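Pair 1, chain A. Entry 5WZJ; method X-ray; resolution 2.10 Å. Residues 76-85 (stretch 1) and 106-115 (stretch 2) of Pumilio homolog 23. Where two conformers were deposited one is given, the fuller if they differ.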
# COMPACT_ATOMS: atom_id res chain seq x y z
N GLU A 76 -19.85 10.84 25.85
CA GLU A 76 -19.84 12.08 25.09
C GLU A 76 -18.53 12.82 25.30
O GLU A 76 -17.71 12.47 26.16
CB GLU A 76 -21.04 12.95 25.48
CG GLU A 76 -22.31 12.59 24.73
CD GLU A 76 -23.56 13.00 25.47
OE1 GLU A 76 -23.49 13.18 26.71
OE2 GLU A 76 -24.62 13.14 24.82
N LEU A 77 -18.35 13.89 24.51
CA LEU A 77 -17.06 14.56 24.40
C LEU A 77 -16.57 15.10 25.74
O LEU A 77 -15.39 14.94 26.09
CB LEU A 77 -17.16 15.68 23.36
CG LEU A 77 -15.92 16.55 23.12
CD1 LEU A 77 -14.77 15.72 22.57
CD2 LEU A 77 -16.26 17.69 22.18
N ASP A 78 -17.45 15.76 26.50
CA ASP A 78 -17.00 16.37 27.75
C ASP A 78 -16.44 15.33 28.71
O ASP A 78 -15.41 15.56 29.35
CB ASP A 78 -18.15 17.13 28.41
CG ASP A 78 -18.45 18.45 27.72
OD1 ASP A 78 -17.60 18.94 26.94
OD2 ASP A 78 -19.54 19.01 27.98
N GLN A 79 -17.13 14.19 28.84
CA GLN A 79 -16.69 13.17 29.78
C GLN A 79 -15.41 12.50 29.29
O GLN A 79 -14.53 12.17 30.09
CB GLN A 79 -17.80 12.13 30.00
CG GLN A 79 -19.00 12.65 30.80
CD GLN A 79 -19.68 13.86 30.16
OE1 GLN A 79 -20.03 13.86 28.97
NE2 GLN A 79 -19.85 14.92 30.94
N LEU A 80 -15.30 12.31 27.97
CA LEU A 80 -14.07 11.78 27.38
C LEU A 80 -12.89 12.69 27.70
O LEU A 80 -11.85 12.22 28.18
CB LEU A 80 -14.25 11.64 25.87
CG LEU A 80 -12.95 11.33 25.12
CD1 LEU A 80 -12.39 9.95 25.48
CD2 LEU A 80 -13.18 11.44 23.63
N CYS A 81 -13.03 14.00 27.45
CA CYS A 81 -11.94 14.93 27.71
C CYS A 81 -11.59 14.99 29.18
O CYS A 81 -10.41 15.13 29.54
CB CYS A 81 -12.31 16.32 27.19
SG CYS A 81 -12.43 16.34 25.40
N SER A 82 -12.59 14.87 30.05
CA SER A 82 -12.31 14.83 31.48
C SER A 82 -11.50 13.59 31.85
O SER A 82 -10.59 13.65 32.68
CB SER A 82 -13.61 14.89 32.27
OG SER A 82 -14.36 16.05 31.94
N PHE A 83 -11.82 12.44 31.23
CA PHE A 83 -11.05 11.24 31.49
C PHE A 83 -9.61 11.41 31.03
O PHE A 83 -8.66 11.06 31.74
CB PHE A 83 -11.66 10.02 30.79
CG PHE A 83 -10.77 8.81 30.88
CD1 PHE A 83 -10.82 7.99 31.99
CD2 PHE A 83 -9.85 8.52 29.87
CE1 PHE A 83 -9.99 6.90 32.10
CE2 PHE A 83 -9.02 7.43 29.98
CZ PHE A 83 -9.09 6.61 31.09
N ILE A 84 -9.43 11.94 29.82
CA ILE A 84 -8.09 12.17 29.29
C ILE A 84 -7.31 13.14 30.18
O ILE A 84 -6.13 12.91 30.49
CB ILE A 84 -8.19 12.69 27.84
CG1 ILE A 84 -8.74 11.59 26.93
CG2 ILE A 84 -6.84 13.23 27.38
CD1 ILE A 84 -8.99 12.04 25.47
N ARG A 85 -7.96 14.23 30.60
CA ARG A 85 -7.30 15.20 31.46
C ARG A 85 -6.90 14.58 32.79
O ARG A 85 -5.78 14.79 33.27
CB ARG A 85 -8.20 16.41 31.68
CG ARG A 85 -7.69 17.38 32.75
CD ARG A 85 -8.48 18.70 32.79
NE ARG A 85 -9.86 18.51 33.22
CZ ARG A 85 -10.91 18.48 32.40
NH1 ARG A 85 -10.74 18.63 31.08
NH2 ARG A 85 -12.13 18.30 32.89
N SER A 106 -8.59 3.57 22.35
CA SER A 106 -10.03 3.82 22.36
C SER A 106 -10.33 5.27 22.70
O SER A 106 -11.25 5.87 22.14
CB SER A 106 -10.75 2.88 23.34
OG SER A 106 -10.87 1.57 22.78
N ALA A 107 -9.54 5.87 23.60
CA ALA A 107 -9.72 7.29 23.90
C ALA A 107 -9.45 8.13 22.66
O ALA A 107 -10.19 9.08 22.38
CB ALA A 107 -8.82 7.73 25.05
N LEU A 108 -8.40 7.78 21.90
CA LEU A 108 -8.07 8.52 20.69
C LEU A 108 -9.13 8.34 19.61
O LEU A 108 -9.54 9.31 18.96
CB LEU A 108 -6.69 8.09 20.18
CG LEU A 108 -5.54 8.37 21.16
CD1 LEU A 108 -4.19 7.87 20.61
CD2 LEU A 108 -5.47 9.87 21.45
N LYS A 109 -9.59 7.10 19.39
CA LYS A 109 -10.63 6.85 18.40
C LYS A 109 -11.89 7.63 18.74
O LYS A 109 -12.57 8.15 17.85
CB LYS A 109 -10.97 5.36 18.34
CG LYS A 109 -9.90 4.47 17.77
CD LYS A 109 -10.42 3.03 17.73
CE LYS A 109 -9.37 2.07 17.21
NZ LYS A 109 -9.87 0.66 17.29
N SER A 110 -12.23 7.67 20.03
CA SER A 110 -13.41 8.40 20.49
C SER A 110 -13.27 9.90 20.26
O SER A 110 -14.23 10.55 19.82
CB SER A 110 -13.63 8.09 21.98
OG SER A 110 -14.85 8.64 22.47
N LEU A 111 -12.10 10.48 20.55
CA LEU A 111 -11.84 11.87 20.19
C LEU A 111 -12.01 12.09 18.70
O LEU A 111 -12.59 13.10 18.27
CB LEU A 111 -10.42 12.28 20.57
CG LEU A 111 -10.05 12.93 21.88
CD1 LEU A 111 -8.56 13.29 21.81
CD2 LEU A 111 -10.92 14.16 22.12
N ALA A 112 -11.48 11.17 17.90
CA ALA A 112 -11.54 11.29 16.45
C ALA A 112 -12.96 11.35 15.92
O ALA A 112 -13.19 11.90 14.84
CB ALA A 112 -10.79 10.13 15.80
N THR A 113 -13.94 10.77 16.64
CA THR A 113 -15.32 10.83 16.15
C THR A 113 -15.88 12.25 16.20
O THR A 113 -16.92 12.51 15.58
CB THR A 113 -16.27 9.90 16.95
OG1 THR A 113 -16.38 10.35 18.30
CG2 THR A 113 -15.78 8.43 16.95
N HIS A 114 -15.24 13.18 16.92
CA HIS A 114 -15.71 14.55 17.03
C HIS A 114 -14.99 15.53 16.10
O HIS A 114 -15.32 16.72 16.11
CB HIS A 114 -15.59 15.02 18.48
CG HIS A 114 -16.37 14.18 19.44
ND1 HIS A 114 -17.72 14.35 19.66
CD2 HIS A 114 -15.99 13.14 20.23
CE1 HIS A 114 -18.14 13.46 20.54
NE2 HIS A 114 -17.11 12.72 20.90
N LEU A 115 -14.03 15.05 15.31
CA LEU A 115 -13.26 15.93 14.44
C LEU A 115 -14.17 16.75 13.52
O LEU A 115 -13.92 17.94 13.30
CB LEU A 115 -12.28 15.11 13.60
CG LEU A 115 -10.96 14.74 14.27
CD1 LEU A 115 -10.16 13.75 13.43
CD2 LEU A 115 -10.15 16.00 14.52

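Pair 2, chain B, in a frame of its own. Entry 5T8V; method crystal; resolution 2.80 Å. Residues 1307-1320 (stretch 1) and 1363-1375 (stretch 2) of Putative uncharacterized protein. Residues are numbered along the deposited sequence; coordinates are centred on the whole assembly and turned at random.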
# COMPACT_ATOMS: atom_id res chain seq x y z
N SER B 1307 18.01 -26.23 43.14
CA SER B 1307 17.89 -26.36 44.59
C SER B 1307 16.98 -27.52 44.99
O SER B 1307 17.39 -28.39 45.76
CB SER B 1307 17.36 -25.04 45.18
OG SER B 1307 18.29 -23.99 45.00
N THR B 1308 15.75 -27.55 44.48
CA THR B 1308 14.80 -28.58 44.87
C THR B 1308 14.98 -29.86 44.06
O THR B 1308 14.87 -30.97 44.59
CB THR B 1308 13.37 -28.06 44.72
OG1 THR B 1308 13.25 -26.79 45.37
CG2 THR B 1308 12.38 -29.04 45.34
N GLY B 1309 15.26 -29.72 42.76
CA GLY B 1309 15.53 -30.87 41.93
C GLY B 1309 16.66 -31.74 42.44
O GLY B 1309 16.74 -32.92 42.08
N ALA B 1310 17.55 -31.17 43.26
CA ALA B 1310 18.56 -31.98 43.93
C ALA B 1310 17.90 -32.99 44.87
O ALA B 1310 18.09 -34.21 44.73
CB ALA B 1310 19.52 -31.08 44.71
N SER B 1311 17.11 -32.50 45.82
CA SER B 1311 16.40 -33.39 46.74
C SER B 1311 15.54 -34.38 45.97
O SER B 1311 15.63 -35.60 46.17
CB SER B 1311 15.55 -32.57 47.71
OG SER B 1311 16.35 -31.67 48.46
N VAL B 1312 14.69 -33.87 45.07
CA VAL B 1312 13.75 -34.73 44.35
C VAL B 1312 14.49 -35.81 43.57
O VAL B 1312 14.27 -37.01 43.77
CB VAL B 1312 12.85 -33.89 43.43
CG1 VAL B 1312 11.95 -34.80 42.59
CG2 VAL B 1312 12.01 -32.93 44.26
N ALA B 1313 15.39 -35.40 42.67
CA ALA B 1313 16.12 -36.36 41.86
C ALA B 1313 16.85 -37.38 42.73
O ALA B 1313 16.84 -38.58 42.44
CB ALA B 1313 17.11 -35.62 40.96
N GLN B 1314 17.49 -36.91 43.80
CA GLN B 1314 18.23 -37.80 44.69
C GLN B 1314 17.32 -38.88 45.27
O GLN B 1314 17.54 -40.09 45.09
CB GLN B 1314 18.90 -36.97 45.78
CG GLN B 1314 19.62 -37.75 46.86
CD GLN B 1314 18.74 -38.02 48.06
OE1 GLN B 1314 18.10 -37.11 48.59
NE2 GLN B 1314 18.70 -39.27 48.50
N VAL B 1315 16.26 -38.45 45.97
CA VAL B 1315 15.35 -39.41 46.58
C VAL B 1315 14.67 -40.28 45.53
O VAL B 1315 14.18 -41.36 45.86
CB VAL B 1315 14.30 -38.69 47.46
CG1 VAL B 1315 14.99 -37.84 48.52
CG2 VAL B 1315 13.36 -37.85 46.61
N ILE B 1316 14.61 -39.82 44.28
CA ILE B 1316 14.09 -40.65 43.21
C ILE B 1316 15.07 -41.77 42.89
O ILE B 1316 14.68 -42.95 42.79
CB ILE B 1316 13.78 -39.80 41.96
CG1 ILE B 1316 12.48 -39.02 42.18
CG2 ILE B 1316 13.68 -40.68 40.70
CD1 ILE B 1316 12.13 -38.06 41.06
N GLU B 1317 16.34 -41.43 42.71
CA GLU B 1317 17.35 -42.46 42.48
C GLU B 1317 17.32 -43.51 43.57
O GLU B 1317 17.42 -44.71 43.29
CB GLU B 1317 18.75 -41.83 42.39
CG GLU B 1317 18.99 -41.01 41.14
CD GLU B 1317 20.44 -40.57 41.01
OE1 GLU B 1317 20.78 -39.95 39.98
OE2 GLU B 1317 21.23 -40.85 41.93
N SER B 1318 17.16 -43.09 44.83
CA SER B 1318 17.10 -44.07 45.91
C SER B 1318 15.80 -44.87 45.87
O SER B 1318 15.82 -46.08 45.63
CB SER B 1318 17.26 -43.40 47.27
OG SER B 1318 17.27 -44.37 48.31
N GLU B 1319 14.67 -44.20 46.09
CA GLU B 1319 13.40 -44.90 46.24
C GLU B 1319 13.03 -45.66 44.97
O GLU B 1319 12.65 -46.84 45.03
CB GLU B 1319 12.30 -43.90 46.61
CG GLU B 1319 12.33 -43.48 48.07
CD GLU B 1319 11.37 -42.36 48.39
OE1 GLU B 1319 10.52 -42.04 47.53
OE2 GLU B 1319 11.46 -41.79 49.50
N VAL B 1320 13.12 -45.01 43.82
CA VAL B 1320 12.77 -45.67 42.56
C VAL B 1320 13.89 -46.63 42.15
O VAL B 1320 14.58 -46.41 41.16
CB VAL B 1320 12.51 -44.63 41.44
CG1 VAL B 1320 11.96 -45.32 40.19
CG2 VAL B 1320 11.53 -43.57 41.92
N ARG B 1363 3.54 -43.93 46.38
CA ARG B 1363 4.38 -42.75 46.43
C ARG B 1363 4.88 -42.35 45.05
O ARG B 1363 5.16 -41.19 44.79
CB ARG B 1363 5.58 -42.98 47.36
CG ARG B 1363 6.51 -41.79 47.48
CD ARG B 1363 7.68 -42.07 48.41
NE ARG B 1363 8.56 -40.91 48.54
CZ ARG B 1363 8.36 -39.91 49.40
NH1 ARG B 1363 7.31 -39.91 50.20
NH2 ARG B 1363 9.22 -38.90 49.45
N LEU B 1364 4.98 -43.35 44.16
CA LEU B 1364 5.46 -43.11 42.80
C LEU B 1364 4.82 -41.87 42.19
O LEU B 1364 5.51 -41.01 41.62
CB LEU B 1364 5.18 -44.35 41.95
CG LEU B 1364 5.54 -44.29 40.46
CD1 LEU B 1364 6.01 -45.65 39.98
CD2 LEU B 1364 4.35 -43.83 39.64
N ARG B 1365 3.50 -41.75 42.29
CA ARG B 1365 2.81 -40.59 41.75
C ARG B 1365 3.24 -39.31 42.46
O ARG B 1365 3.15 -38.22 41.88
CB ARG B 1365 1.30 -40.77 41.87
CG ARG B 1365 0.73 -41.87 40.99
CD ARG B 1365 -0.74 -42.09 41.26
NE ARG B 1365 -0.98 -42.47 42.65
CZ ARG B 1365 -2.18 -42.61 43.20
NH1 ARG B 1365 -3.27 -42.39 42.48
NH2 ARG B 1365 -2.29 -42.95 44.48
N GLN B 1366 3.69 -39.41 43.71
CA GLN B 1366 4.16 -38.23 44.42
C GLN B 1366 5.42 -37.66 43.76
O GLN B 1366 5.53 -36.44 43.56
CB GLN B 1366 4.43 -38.58 45.88
CG GLN B 1366 4.61 -37.38 46.80
CD GLN B 1366 4.73 -37.79 48.25
OE1 GLN B 1366 5.40 -38.77 48.58
NE2 GLN B 1366 4.08 -37.04 49.14
N LEU B 1367 6.37 -38.53 43.41
CA LEU B 1367 7.62 -38.07 42.81
C LEU B 1367 7.49 -37.79 41.32
O LEU B 1367 8.26 -37.00 40.78
CB LEU B 1367 8.72 -39.10 43.06
CG LEU B 1367 8.99 -39.40 44.53
CD1 LEU B 1367 10.04 -40.49 44.66
CD2 LEU B 1367 9.44 -38.14 45.27
N THR B 1368 6.54 -38.44 40.65
CA THR B 1368 6.20 -38.03 39.29
C THR B 1368 5.59 -36.63 39.30
O THR B 1368 5.99 -35.76 38.51
CB THR B 1368 5.25 -39.04 38.67
OG1 THR B 1368 5.84 -40.35 38.68
CG2 THR B 1368 4.90 -38.65 37.22
N ALA B 1369 4.62 -36.40 40.19
CA ALA B 1369 4.09 -35.06 40.41
C ALA B 1369 5.22 -34.07 40.64
O ALA B 1369 5.28 -33.01 40.00
CB ALA B 1369 3.14 -35.07 41.61
N ALA B 1370 6.12 -34.39 41.57
CA ALA B 1370 7.28 -33.53 41.81
C ALA B 1370 8.01 -33.24 40.51
O ALA B 1370 8.19 -32.08 40.12
CB ALA B 1370 8.21 -34.20 42.82
N SER B 1371 8.42 -34.30 39.80
CA SER B 1371 9.25 -34.15 38.61
C SER B 1371 8.59 -33.23 37.58
O SER B 1371 9.18 -32.24 37.15
CB SER B 1371 9.53 -35.52 38.00
OG SER B 1371 10.21 -36.36 38.91
N MET B 1372 7.36 -33.56 37.17
CA MET B 1372 6.66 -32.81 36.13
C MET B 1372 6.84 -31.31 36.30
O MET B 1372 7.07 -30.59 35.32
CB MET B 1372 5.17 -33.15 36.14
CG MET B 1372 4.83 -34.50 35.54
SD MET B 1372 3.05 -34.73 35.40
CE MET B 1372 2.57 -34.63 37.11
N ILE B 1373 6.73 -30.83 37.54
CA ILE B 1373 6.93 -29.41 37.80
C ILE B 1373 8.30 -28.97 37.29
O ILE B 1373 8.41 -28.02 36.50
CB ILE B 1373 6.77 -29.11 39.31
CG1 ILE B 1373 5.35 -29.47 39.76
CG2 ILE B 1373 7.08 -27.64 39.60
CD1 ILE B 1373 5.13 -29.36 41.26
N LEU B 1374 9.36 -29.67 37.71
CA LEU B 1374 10.71 -29.25 37.35
C LEU B 1374 10.95 -29.38 35.85
O LEU B 1374 11.55 -28.49 35.23
CB LEU B 1374 11.74 -30.07 38.12
CG LEU B 1374 11.73 -29.90 39.64
CD1 LEU B 1374 11.08 -31.09 40.29
CD2 LEU B 1374 13.13 -29.70 40.17
N LEU B 1375 10.50 -30.49 35.24
CA LEU B 1375 10.68 -30.65 33.80
C LEU B 1375 9.98 -29.54 33.03
O LEU B 1375 10.48 -29.06 32.01
CB LEU B 1375 10.18 -32.02 33.35
CG LEU B 1375 11.06 -33.21 33.72
CD1 LEU B 1375 10.42 -34.03 34.82
CD2 LEU B 1375 11.33 -34.08 32.51

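In both pairs two helices of one chain pack in a broadly antiparallel fashion, with 144° between their N-to-C directions and closest axial approaches of 10.4 Å in pair 1 and 10.2 Å in pair 2. The N, CA and C atoms of 14 central residues superpose with an RMSD of 0.4 Å. Leu A80, Ile A84, Ala A107 and Leu A111 fall on Val B1312, Ile B1316, Leu B1367 and Ser B1371, respectively. The fit loosens toward one end, where the CA atoms of His A114 and Leu B1374 lie 1.1 Å apart.

The two interfaces distribute their bulk differently over this common frame. In pair 1 the middle is filled by leucines from both helices. Leu A80 points toward the second stretch and lays CD2 3.8 Å from CD2 of Leu A111; the same CD2 reaches the backbone, 3.4 Å from N of Leu A111. Leu A111 leaves its backbone sideways, but its end comes nearer and fits as a knob among Leu A77, Leu A80, Cys A81 and Ile A84, with its CG 3.8 Å from CD1 of Ile A84. The matching residue in pair 2, Ser B1371, is small and polar. Its OG donates a hydrogen bond to O of Leu B1367, at 2.8 Å, so the hydroxyl is satisfied within its own helix while CD1 of Ile B1316 approaches that OG to 3.3 Å.

One turn away the sizes are reversed. Ala A107 offers only a methyl group, whose CB lies 4.2 Å from CD1 of Leu A80 and 4.3 Å from CG1 of Ile A84. Its counterpart, Leu B1367, has more of its surface covered by the other stretch than any other residue of pair 2: its CD1 is 3.8 Å from CG1 of Ile B1316, and its CD2 is 4.2 Å from CG2 of Val B1315. Isoleucine occupies the matched position in both pairs, with m and t rotamers in each, yet its closest apolar partner is Leu A111 in pair 1 and Leu B1367 in pair 2. At the neighbouring site, the shorter Val B1312 matches Leu A80 and meets Ala B1370, CG1 to CB, at 3.8 Å.

A different solution appears where Leu A77 matches Gly B1309. Leu A77 packs over a face of the His A114 imidazole, its CB 3.8 Å from the ring centroid in a CH-pi contact. In pair 2, Leu B1374 occupies the histidine position and brings CD2 to 3.2 Å from CA of Gly B1309. An ideal CB on this glycine would lie 2.8 Å from CD2 of Leu B1374, a clash, so the leucine uses space that the absent side chain leaves free.

Beyond the matched positions, NE of Arg B1363 donates a very short 2.5 Å hydrogen bond to OE1 of Glu B1319, part of a salt bridge.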